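Local coordinates for hypothetical membrane protein (Corynebacterium glutamicum, PDB 6JS9), which binds heme through its N-terminal HtaA domain, the part described here, and probably passes it on within the heme uptake machinery of the bacterium, at residues A[17-20]-A[21-24]. Sequence-based numbering, arbitrary orientation.
Sequences FRQS and FRNY. With HEM (protoporphyrin IX containing Fe), chain C.
Ser20 OG is gripped by two groups: it receives the N-H of Arg18 NE at 2.8 Å, with OG close to the guanidinium plane, and donates to heme propionate O1A. At 2.5 Å between Ser20 OG and O1A the second bond is very short. OG sits between the backbone N and the carbonyl carbon (chi1 72°), a rotation that lets Ser20 reach both partners. Arg18 NH1 is in turn salt-bridged to Glu171, which is consistent with Glu171 steadying the guanidinium from the second shell. Arg18 is the N-cap residue of helix 19-26, one of two short helices in this largely antiparallel beta domain. Its carbonyl O accepts Arg22 N at 3.1 Å (N-H...O 163°) and, weakly, Phe21 N. Two residues on, Tyr24 N bonds Ser20 O at 2.8 Å; the i to i+4 spacing puts both side chains on the heme-facing side of the helix. Heme CHA and C1A lie over one face of the Tyr24 ring, offset toward its rim, and Tyr24 OH binds the heme iron at 2.3 Å as axial ligand while hydrogen-bonding His77. Phe21 touches heme methyl CMA through CD1 at 3.6 Å, while the edge of Phe17 meets the face of Phe21 in an offset T-shaped pair, planes at 89°. Over Gln19 CA lies one face of the Arg22 guanidinium, whose NH1 is salt-bridged to Asp174.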
loop_
_atom_site.group_PDB
_atom_site.type_symbol
_atom_site.label_atom_id
_atom_site.label_comp_id
_atom_site.label_asym_id
_atom_site.label_seq_id
_atom_site.Cartn_x
_atom_site.Cartn_y
_atom_site.Cartn_z
ATOM N N PHE A 17 -3.981 -3.990 1.062
ATOM C CA PHE A 17 -2.748 -4.688 1.442
ATOM C C PHE A 17 -2.927 -6.205 1.397
ATOM O O PHE A 17 -2.463 -6.856 0.451
ATOM C CB PHE A 17 -2.258 -4.234 2.827
ATOM C CG PHE A 17 -1.011 -4.941 3.299
ATOM C CD1 PHE A 17 0.158 -4.893 2.553
ATOM C CD2 PHE A 17 -1.004 -5.636 4.502
ATOM C CE1 PHE A 17 1.324 -5.547 2.984
ATOM C CE2 PHE A 17 0.155 -6.280 4.950
ATOM C CZ PHE A 17 1.327 -6.226 4.178
ATOM N N ARG A 18 -3.598 -6.781 2.397
ATOM C CA ARG A 18 -3.763 -8.235 2.451
ATOM C C ARG A 18 -4.898 -8.583 3.400
ATOM O O ARG A 18 -4.839 -8.240 4.586
ATOM C CB ARG A 18 -2.474 -8.917 2.892
ATOM C CG ARG A 18 -2.672 -10.387 3.144
ATOM C CD ARG A 18 -1.443 -11.192 2.834
ATOM N NE ARG A 18 -1.584 -12.520 3.411
ATOM C CZ ARG A 18 -0.788 -13.543 3.148
ATOM N NH1 ARG A 18 0.219 -13.396 2.298
ATOM N NH2 ARG A 18 -1.003 -14.711 3.744
ATOM N N GLN A 19 -5.917 -9.286 2.897
ATOM C CA GLN A 19 -7.115 -9.494 3.703
ATOM C C GLN A 19 -6.797 -10.219 5.010
ATOM O O GLN A 19 -7.370 -9.894 6.056
ATOM C CB GLN A 19 -8.174 -10.266 2.919
ATOM C CG GLN A 19 -9.522 -10.264 3.627
ATOM C CD GLN A 19 -10.585 -10.997 2.854
ATOM O OE1 GLN A 19 -10.290 -11.931 2.110
ATOM N NE2 GLN A 19 -11.832 -10.578 3.018
ATOM N N SER A 20 -5.895 -11.201 4.975
ATOM C CA SER A 20 -5.576 -11.922 6.208
ATOM C C SER A 20 -4.955 -11.003 7.248
ATOM O O SER A 20 -5.143 -11.211 8.454
ATOM C CB SER A 20 -4.638 -13.096 5.922
ATOM O OG SER A 20 -3.331 -12.637 5.617
ATOM N N PHE A 21 -4.211 -9.985 6.812
ATOM C CA PHE A 21 -3.687 -9.020 7.768
ATOM C C PHE A 21 -4.801 -8.160 8.353
ATOM O O PHE A 21 -4.845 -7.933 9.569
ATOM C CB PHE A 21 -2.619 -8.146 7.121
ATOM C CG PHE A 21 -1.926 -7.249 8.094
ATOM C CD1 PHE A 21 -1.116 -7.790 9.087
ATOM C CD2 PHE A 21 -2.084 -5.875 8.032
ATOM C CE1 PHE A 21 -0.473 -6.974 9.985
ATOM C CE2 PHE A 21 -1.440 -5.055 8.933
ATOM C CZ PHE A 21 -0.635 -5.607 9.915
ATOM N N ARG A 22 -5.711 -7.660 7.506
ATOM C CA ARG A 22 -6.838 -6.886 8.026
ATOM C C ARG A 22 -7.651 -7.708 9.016
ATOM O O ARG A 22 -8.120 -7.179 10.032
ATOM C CB ARG A 22 -7.740 -6.388 6.885
ATOM C CG ARG A 22 -7.025 -5.520 5.845
ATOM C CD ARG A 22 -7.995 -4.689 4.994
ATOM N NE ARG A 22 -9.056 -5.477 4.371
ATOM C CZ ARG A 22 -8.887 -6.247 3.301
ATOM N NH1 ARG A 22 -7.693 -6.345 2.734
ATOM N NH2 ARG A 22 -9.909 -6.926 2.807
ATOM N N ASN A 23 -7.841 -9.002 8.725
ATOM C CA ASN A 23 -8.577 -9.876 9.628
ATOM C C ASN A 23 -7.787 -10.112 10.906
ATOM O O ASN A 23 -8.346 -10.070 12.008
ATOM C CB ASN A 23 -8.875 -11.213 8.950
ATOM C CG ASN A 23 -9.987 -11.128 7.916
ATOM O OD1 ASN A 23 -10.775 -10.180 7.890
ATOM N ND2 ASN A 23 -10.067 -12.143 7.070
ATOM N N TYR A 24 -6.488 -10.381 10.764
ATOM C CA TYR A 24 -5.600 -10.512 11.909
ATOM C C TYR A 24 -5.740 -9.314 12.849
ATOM O O TYR A 24 -5.912 -9.484 14.064
ATOM C CB TYR A 24 -4.164 -10.679 11.400
ATOM C CG TYR A 24 -3.101 -10.411 12.430
ATOM C CD1 TYR A 24 -2.897 -11.283 13.500
ATOM C CD2 TYR A 24 -2.294 -9.289 12.330
ATOM C CE1 TYR A 24 -1.923 -11.028 14.436
ATOM C CE2 TYR A 24 -1.312 -9.030 13.255
ATOM C CZ TYR A 24 -1.133 -9.902 14.315
ATOM O OH TYR A 24 -0.161 -9.634 15.251
HETATM C CHA HEM C . 0.651 -12.976 12.748
HETATM C CHB HEM C . 2.943 -8.726 12.209
HETATM C CHC HEM C . 3.537 -8.303 17.022
HETATM C CHD HEM C . 1.658 -12.756 17.519
HETATM C C1A HEM C . 1.197 -11.844 12.172
HETATM C C2A HEM C . 1.172 -11.495 10.766
HETATM C C3A HEM C . 1.795 -10.324 10.600
HETATM C C4A HEM C . 2.244 -9.881 11.913
HETATM C CMA HEM C . 1.994 -9.598 9.241
HETATM C CAA HEM C . 0.511 -12.348 9.675
HETATM C CBA HEM C . -1.007 -12.208 9.780
HETATM C CGA HEM C . -1.634 -12.946 8.631
HETATM O O1A HEM C . -1.763 -12.343 7.528
HETATM O O2A HEM C . -1.988 -14.140 8.833
HETATM C C1B HEM C . 3.308 -8.255 13.453
HETATM C C2B HEM C . 4.047 -7.023 13.692
HETATM C C3B HEM C . 4.218 -6.893 15.026
HETATM C C4B HEM C . 3.582 -8.043 15.667
HETATM C CMB HEM C . 4.510 -6.083 12.540
HETATM C CAB HEM C . 4.915 -5.781 15.863
HETATM C CBB HEM C . 5.505 -4.691 15.353
HETATM C C1C HEM C . 3.096 -9.484 17.597
HETATM C C2C HEM C . 3.082 -9.800 19.011
HETATM C C3C HEM C . 2.562 -11.033 19.152
HETATM C C4C HEM C . 2.217 -11.529 17.828
HETATM C CMC HEM C . 3.605 -8.823 20.083
HETATM C CAC HEM C . 2.325 -11.854 20.449
HETATM C CBC HEM C . 2.662 -11.433 21.666
HETATM C C1D HEM C . 1.202 -13.205 16.289
HETATM C C2D HEM C . 0.503 -14.459 16.021
HETATM C C3D HEM C . 0.229 -14.517 14.703
HETATM C C4D HEM C . 0.740 -13.309 14.088
HETATM C CMD HEM C . 0.131 -15.534 17.071
HETATM C CAD HEM C . -0.519 -15.633 13.931
HETATM C CBD HEM C . -2.002 -15.247 14.009
HETATM C CGD HEM C . -2.894 -16.222 13.276
HETATM O O1D HEM C . -4.112 -16.218 13.577
HETATM O O2D HEM C . -2.415 -17.003 12.408
HETATM N NA HEM C . 1.853 -10.831 12.834
HETATM N NB HEM C . 3.051 -8.846 14.683
HETATM N NC HEM C . 2.546 -10.551 16.918
HETATM N ND HEM C . 1.315 -12.540 15.077
HETATM FE FE HEM C . 1.911 -10.554 14.907
#